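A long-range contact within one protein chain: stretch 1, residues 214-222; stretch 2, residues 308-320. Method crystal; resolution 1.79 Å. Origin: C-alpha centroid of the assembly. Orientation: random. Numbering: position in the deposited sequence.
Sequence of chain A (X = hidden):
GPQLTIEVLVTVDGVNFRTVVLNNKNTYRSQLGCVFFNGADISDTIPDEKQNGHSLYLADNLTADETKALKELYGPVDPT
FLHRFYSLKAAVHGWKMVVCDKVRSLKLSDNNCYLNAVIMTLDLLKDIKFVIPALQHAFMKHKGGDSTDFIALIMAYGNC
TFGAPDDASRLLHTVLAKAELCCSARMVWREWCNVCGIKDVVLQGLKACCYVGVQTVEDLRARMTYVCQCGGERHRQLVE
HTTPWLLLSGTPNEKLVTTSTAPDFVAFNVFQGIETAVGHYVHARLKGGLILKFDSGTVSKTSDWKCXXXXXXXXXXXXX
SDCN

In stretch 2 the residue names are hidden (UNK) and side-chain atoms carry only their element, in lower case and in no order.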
# COMPACT_ATOMS: atom_id res chain seq x y z
N VAL A 214 -20.25 3.61 9.87
CA VAL A 214 -21.07 4.45 10.81
C VAL A 214 -20.06 5.21 11.64
O VAL A 214 -18.86 4.83 11.71
CB VAL A 214 -22.12 3.71 11.74
CG1 VAL A 214 -23.29 3.04 10.95
CG2 VAL A 214 -21.43 2.73 12.68
N GLN A 215 -20.53 6.31 12.25
CA GLN A 215 -19.68 7.14 13.09
C GLN A 215 -20.25 7.33 14.52
O GLN A 215 -19.65 8.09 15.32
CB GLN A 215 -19.48 8.49 12.34
CG GLN A 215 -18.56 8.34 11.10
CD GLN A 215 -18.73 9.44 10.10
OE1 GLN A 215 -19.86 9.84 9.81
NE2 GLN A 215 -17.63 9.94 9.54
N THR A 216 -21.35 6.60 14.86
CA THR A 216 -21.92 6.68 16.25
C THR A 216 -22.25 5.29 16.66
O THR A 216 -22.55 4.50 15.78
CB THR A 216 -23.22 7.57 16.43
OG1 THR A 216 -24.37 7.02 15.81
CG2 THR A 216 -23.08 8.98 15.77
N VAL A 217 -22.23 5.05 17.96
CA VAL A 217 -22.67 3.77 18.57
C VAL A 217 -24.19 3.51 18.38
O VAL A 217 -24.59 2.34 18.21
CB VAL A 217 -22.31 3.70 20.04
CG1 VAL A 217 -22.71 2.30 20.55
CG2 VAL A 217 -20.77 3.88 20.24
N GLU A 218 -25.01 4.56 18.51
CA GLU A 218 -26.47 4.49 18.13
C GLU A 218 -26.64 3.95 16.73
O GLU A 218 -27.42 3.03 16.55
CB GLU A 218 -27.16 5.84 18.17
CG GLU A 218 -27.32 6.37 19.57
CD GLU A 218 -26.33 7.49 19.85
OE1 GLU A 218 -26.71 8.44 20.58
OE2 GLU A 218 -25.19 7.42 19.31
N ASP A 219 -25.94 4.53 15.73
CA ASP A 219 -26.02 3.99 14.34
C ASP A 219 -25.50 2.60 14.25
O ASP A 219 -26.11 1.76 13.56
CB ASP A 219 -25.39 4.90 13.32
CG ASP A 219 -26.14 6.24 13.22
OD1 ASP A 219 -27.39 6.19 13.34
OD2 ASP A 219 -25.53 7.34 13.03
N LEU A 220 -24.44 2.30 14.98
CA LEU A 220 -23.83 0.98 14.90
C LEU A 220 -24.79 -0.08 15.36
O LEU A 220 -24.77 -1.22 14.83
CB LEU A 220 -22.56 0.88 15.75
CG LEU A 220 -21.80 -0.41 15.68
CD1 LEU A 220 -21.08 -0.64 14.33
CD2 LEU A 220 -20.86 -0.52 16.90
N ARG A 221 -25.59 0.27 16.35
CA ARG A 221 -26.45 -0.71 17.05
C ARG A 221 -27.86 -0.79 16.45
O ARG A 221 -28.71 -1.60 16.84
CB ARG A 221 -26.53 -0.31 18.53
CG ARG A 221 -25.25 -0.57 19.32
CD ARG A 221 -25.40 0.09 20.69
NE ARG A 221 -24.23 -0.16 21.54
CZ ARG A 221 -24.13 0.13 22.84
NH1 ARG A 221 -25.16 0.67 23.49
NH2 ARG A 221 -23.01 -0.12 23.50
N ALA A 222 -28.15 0.10 15.53
CA ALA A 222 -29.51 0.15 14.94
C ALA A 222 -29.80 -1.10 14.06
O ALA A 222 -28.89 -1.72 13.53
CB ALA A 222 -29.70 1.42 14.08
N UNK A 308 -16.76 18.24 9.39
CA UNK A 308 -16.86 16.97 8.64
C UNK A 308 -16.00 15.90 9.26
O UNK A 308 -14.78 15.82 9.04
c UNK A 308 -16.56 18.73 5.25
c UNK A 308 -17.51 19.34 4.25
c UNK A 308 -16.45 17.21 7.19
n UNK A 308 -16.70 19.60 3.01
c UNK A 308 -17.28 18.30 6.52
N UNK A 309 -16.69 15.09 10.03
CA UNK A 309 -16.09 14.05 10.82
C UNK A 309 -15.74 12.89 9.92
O UNK A 309 -16.54 12.50 9.01
c UNK A 309 -17.08 13.67 11.90
c UNK A 309 -17.30 14.80 12.88
c UNK A 309 -16.67 12.40 12.64
N UNK A 310 -14.62 12.22 10.26
CA UNK A 310 -14.21 11.02 9.55
C UNK A 310 -14.14 9.89 10.56
O UNK A 310 -15.10 9.23 10.73
o UNK A 310 -11.86 11.79 9.66
c UNK A 310 -12.88 11.21 8.81
c UNK A 310 -13.06 12.07 7.55
N UNK A 311 -13.02 9.72 11.26
CA UNK A 311 -12.92 8.65 12.30
C UNK A 311 -13.40 9.15 13.67
O UNK A 311 -13.25 10.28 14.00
c UNK A 311 -11.50 8.22 12.47
o UNK A 311 -11.18 7.09 10.45
c UNK A 311 -10.80 8.06 11.17
o UNK A 311 -9.87 8.88 10.89
N UNK A 312 -13.95 8.29 14.51
CA UNK A 312 -14.41 8.71 15.84
C UNK A 312 -14.00 7.66 16.81
O UNK A 312 -14.22 6.49 16.49
c UNK A 312 -16.51 9.88 14.85
c UNK A 312 -15.98 8.88 15.90
c UNK A 312 -16.43 9.31 17.31
N UNK A 313 -13.43 8.05 17.94
CA UNK A 313 -12.98 7.00 18.93
C UNK A 313 -13.89 6.91 20.17
O UNK A 313 -14.08 7.89 20.85
c UNK A 313 -9.41 6.78 20.53
c UNK A 313 -11.50 7.29 19.38
c UNK A 313 -10.85 6.34 20.38
c UNK A 313 -10.96 4.85 19.89
N UNK A 314 -14.29 5.69 20.58
CA UNK A 314 -15.15 5.55 21.68
C UNK A 314 -14.42 4.68 22.70
O UNK A 314 -13.49 3.95 22.33
c UNK A 314 -18.28 6.74 18.42
c UNK A 314 -17.44 5.75 20.53
c UNK A 314 -16.48 4.86 21.27
c UNK A 314 -19.21 7.51 19.17
c UNK A 314 -19.30 7.35 20.57
c UNK A 314 -18.43 6.47 21.25
c UNK A 314 -17.39 5.87 19.12
N UNK A 315 -14.84 4.77 23.98
CA UNK A 315 -14.33 3.93 25.10
C UNK A 315 -14.81 2.50 24.92
O UNK A 315 -15.49 2.22 23.92
c UNK A 315 -15.91 5.60 25.91
c UNK A 315 -14.93 4.58 26.36
c UNK A 315 -15.64 5.94 24.45
N UNK A 316 -14.40 1.59 25.81
CA UNK A 316 -14.75 0.16 25.70
C UNK A 316 -16.26 -0.04 25.65
O UNK A 316 -17.01 0.69 26.31
N UNK A 317 -16.74 -1.02 24.90
CA UNK A 317 -18.16 -1.24 24.81
C UNK A 317 -18.47 -2.41 25.69
O UNK A 317 -17.64 -3.30 25.84
c UNK A 317 -18.51 -1.61 23.36
c UNK A 317 -18.04 -0.54 22.41
c UNK A 317 -18.86 0.69 22.55
n UNK A 317 -18.23 1.86 22.73
o UNK A 317 -20.07 0.60 22.40
N UNK A 318 -19.66 -2.43 26.27
CA UNK A 318 -20.09 -3.67 26.94
C UNK A 318 -21.58 -3.77 26.73
O UNK A 318 -22.36 -3.27 27.55
n UNK A 318 -19.37 -4.33 31.75
c UNK A 318 -19.47 -5.77 31.38
c UNK A 318 -19.68 -3.74 28.45
c UNK A 318 -19.35 -5.89 29.88
c UNK A 318 -20.32 -4.93 29.17
N UNK A 319 -21.98 -4.36 25.60
CA UNK A 319 -23.36 -4.28 25.12
C UNK A 319 -23.89 -5.68 24.83
O UNK A 319 -23.19 -6.54 24.28
c UNK A 319 -24.71 -3.39 23.18
c UNK A 319 -27.03 -2.57 23.11
c UNK A 319 -25.79 -2.67 23.77
o UNK A 319 -28.38 -3.12 21.19
c UNK A 319 -24.89 -3.98 21.92
c UNK A 319 -23.38 -3.47 23.87
c UNK A 319 -27.17 -3.18 21.84
c UNK A 319 -26.13 -3.89 21.26
N UNK A 320 -25.13 -5.88 25.25
CA UNK A 320 -25.96 -7.02 24.83
C UNK A 320 -27.36 -6.51 24.44
O UNK A 320 -27.98 -5.77 25.23
c UNK A 320 -26.07 -8.02 25.99
o UNK A 320 -26.73 -9.16 25.54
O HOH W 1 -28.32 -3.44 18.58
O HOH W 2 -21.56 -0.89 20.68
O HOH W 3 -21.20 0.13 26.23

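Position 308 carries four carbons in a row ending in nitrogen, and its CA-to-CB bond points away from stretch 1. It is Lys308, and it takes no part in the contact.

Position 309 has one carbon bearing two more, the β-branched pattern of valine. Its CA-to-CB bond points toward stretch 1, yet the closest contact here is to the backbone: Gln215 NE2 lies 2.8 Å from the O of 309, a weak hydrogen bond bent to 122°. This is Val309.

Position 310 has one carbon carrying an oxygen and a carbon. Its CA-to-CB bond points away, and the side-chain oxygen is hydrogen-bonded elsewhere in the structure; the carbonyl does the work, with Gln215 NE2 donating to the O of 310 at 2.9 Å and a nearly straight 163°. The residue is Thr310. One amide thus reads two successive carbonyls.

At 311 the second of two carbons carries two oxygens, a short carboxylate. Its CA-to-CB bond points away, its oxygens satisfied elsewhere, so this is Asp311.

Position 312 again shows one carbon bearing two, with the CA-to-CB bond directed toward stretch 1. One of its end carbons packs 3.6 Å from Gln215 O. It is Val312.

Position 313 has four carbons forked at the second and lies out of reach: Leu313.

Position 314 has one carbon and then a six-carbon ring. Val217 CG2 sits over the ring face, 3.7 Å from its centroid and 12° off the normal, a CH-pi contact, while Gln215 O approaches the ring edge, 3.6 Å from a ring carbon. With no oxygen on the ring, this is Phe314.

At 315 three carbons close a ring onto the backbone nitrogen, so this is Pro315, with no contact. Position 316 has no side-chain atoms; it is Gly316, exposed and clear of stretch 1.

Position 317 has three carbons, the third bearing one oxygen and one nitrogen. The nitrogen donates to Pro315 O at 3.0 Å, within its own stretch, which leaves the oxygen to accept a weak hydrogen bond from Arg221 NH2 at 3.2 Å. It is Gln317.

Position 318 is four carbons in a row ending in nitrogen, its CA-to-CB bond pointing away. A water joins its backbone N to Arg221 NH2. This is Lys318.

Position 319 has one carbon, then a six-carbon ring bearing an oxygen. The Arg221 guanidinium lies flat on it, planes at 13° and centres 3.9 Å apart, and Arg221 CD adds a CH-pi contact over the ring face. A water bridges the ring's oxygen and Arg221 O. It is Tyr319.

Position 320, one carbon then one oxygen, is Ser320, out of reach.

The contact runs from a polar anchor at Gln215, through the Val217 and Phe314 packing, to the Arg221 and Tyr319 stack. Thr216 caps the short helix, its OG1 accepting from Asp219 N at 2.9 Å; Val217 lies in the helix and Arg221 follows four residues on, both with CA-to-CB bonds toward stretch 2. Water adds to the direct bonds: a third bridge links Arg221 NE to Gln317 OE1. The rule is an amide for two successive carbonyls on a buried strand, a methyl for a ring face, and a flat cation for a tyrosine.

Stretch 2 308-320: KVTDVLFPGQKYS
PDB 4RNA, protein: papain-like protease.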